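Local structure of putative nucleic acid-binding lipoprotein (Klebsiella pneumoniae subsp. pneumoniae MGH 78578, 3F1Z) at residues D19-M24 / T110-V115. The protein is of unknown function but is a putative lipoprotein whose OB-fold is consistent with nucleic acid binding. Sequence-based numbering, arbitrary orientation.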
# COMPACT_ATOMS: atom_id res chain seq x y z
N ASP A 19 -2.12 -4.40 -18.30
CA ASP A 19 -1.00 -5.23 -18.76
C ASP A 19 0.33 -4.86 -18.09
O ASP A 19 1.17 -5.73 -17.87
CB ASP A 19 -0.92 -5.32 -20.31
CG ASP A 19 -0.91 -3.95 -20.99
OD1 ASP A 19 -1.04 -2.91 -20.28
OD2 ASP A 19 -0.79 -3.93 -22.25
N ALA A 20 0.53 -3.58 -17.74
CA ALA A 20 1.73 -3.16 -17.00
C ALA A 20 1.71 -3.79 -15.60
O ALA A 20 2.74 -4.17 -15.06
CB ALA A 20 1.81 -1.64 -16.90
N VAL A 21 0.51 -3.88 -15.03
CA VAL A 21 0.30 -4.45 -13.70
C VAL A 21 0.58 -5.96 -13.69
O VAL A 21 1.28 -6.46 -12.80
CB VAL A 21 -1.13 -4.17 -13.21
CG1 VAL A 21 -1.57 -5.21 -12.18
CG2 VAL A 21 -1.25 -2.72 -12.70
N ALA A 22 0.03 -6.68 -14.67
CA ALA A 22 0.28 -8.13 -14.76
C ALA A 22 1.77 -8.40 -14.94
O ALA A 22 2.28 -9.43 -14.53
CB ALA A 22 -0.51 -8.74 -15.89
N SER A 23 2.47 -7.46 -15.56
CA SER A 23 3.91 -7.59 -15.79
C SER A 23 4.84 -7.36 -14.57
O SER A 23 6.01 -7.71 -14.63
CB SER A 23 4.31 -6.68 -16.97
OG SER A 23 5.35 -5.78 -16.57
N MSE A 24 4.33 -6.76 -13.49
CA MSE A 24 5.11 -6.48 -12.28
C MSE A 24 5.27 -7.70 -11.34
O MSE A 24 4.38 -8.52 -11.23
CB MSE A 24 4.43 -5.35 -11.48
CG MSE A 24 4.23 -4.01 -12.21
SE MSE A 24 3.03 -2.81 -11.23
CE MSE A 24 4.21 -2.45 -9.82
N THR A 110 -4.13 -7.95 -3.20
CA THR A 110 -2.96 -7.48 -3.88
C THR A 110 -3.30 -6.11 -4.35
O THR A 110 -4.29 -5.91 -5.04
CB THR A 110 -2.60 -8.35 -5.08
OG1 THR A 110 -2.46 -9.70 -4.64
CG2 THR A 110 -1.25 -7.91 -5.73
N ILE A 111 -2.44 -5.16 -4.00
CA ILE A 111 -2.64 -3.76 -4.31
C ILE A 111 -1.37 -3.13 -4.87
O ILE A 111 -0.26 -3.38 -4.37
CB ILE A 111 -3.05 -3.02 -3.03
CG1 ILE A 111 -4.26 -3.72 -2.39
CG2 ILE A 111 -3.34 -1.52 -3.30
CD1 ILE A 111 -4.80 -3.07 -1.13
N VAL A 112 -1.52 -2.38 -5.95
CA VAL A 112 -0.43 -1.63 -6.56
C VAL A 112 -0.51 -0.24 -5.97
O VAL A 112 -1.60 0.31 -5.85
CB VAL A 112 -0.59 -1.51 -8.06
CG1 VAL A 112 0.59 -0.62 -8.69
CG2 VAL A 112 -0.54 -2.81 -8.63
N GLY A 113 0.63 0.33 -5.60
CA GLY A 113 0.64 1.66 -5.03
C GLY A 113 1.95 2.31 -5.34
O GLY A 113 2.91 1.61 -5.73
N GLN A 114 2.02 3.64 -5.13
CA GLN A 114 3.20 4.43 -5.44
C GLN A 114 3.90 4.94 -4.21
O GLN A 114 3.25 5.39 -3.27
CB GLN A 114 2.82 5.60 -6.33
CG GLN A 114 4.02 6.33 -6.89
CD GLN A 114 3.64 7.46 -7.83
OE1 GLN A 114 2.63 8.15 -7.62
NE2 GLN A 114 4.46 7.68 -8.85
N VAL A 115 5.23 4.88 -4.20
CA VAL A 115 6.02 5.37 -3.07
C VAL A 115 6.28 6.85 -3.22
O VAL A 115 6.83 7.31 -4.23
CB VAL A 115 7.37 4.66 -2.92
CG1 VAL A 115 8.15 5.22 -1.73
CG2 VAL A 115 7.19 3.14 -2.76
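V112 meets V21 and M24 on one face of strand 108-114, part of the curled sheet of an OB-fold. Side chains alternate along this strand: I111 packs on F90 and F92 of strand 88-93, whereas V112 is directed at helix 18-22 and the turn after it. The contact thus lays the short N-terminal helix against what is probably the outer side of the barrel, since the neighbouring I111 packs on F90 and F92, and V132, which touches both V21 and V112, extends the same apolar patch.

M24, a selenomethionine in the crystal, can be traced outward from its backbone. CB stands 6.7 Å from V112 CG1, too far to touch, and CG is still 6.1 Å from that methyl. The selenium closes the gap, with M24 SE 4.1 Å from V112 CG1, and the terminal CE of M24 stays alongside at 4.2 Å from the same V112 CG1. The chain bends at chi3 (70°), with SE and CE both near this methyl. Separations of this size are ordinary van der Waals contacts; the 113 Å² buried is small because few atoms take part.

The backbones, 7.7 Å apart from V21 CA to V112 CA, are bridged by methyls. The turn that delivers M24 has backbone support from M24 N to V21 O, and K53 NZ also hydrogen-bonds V21 O. The valines meet through one branch each, V21 CG2 lying 4.1 Å from V112 CG2.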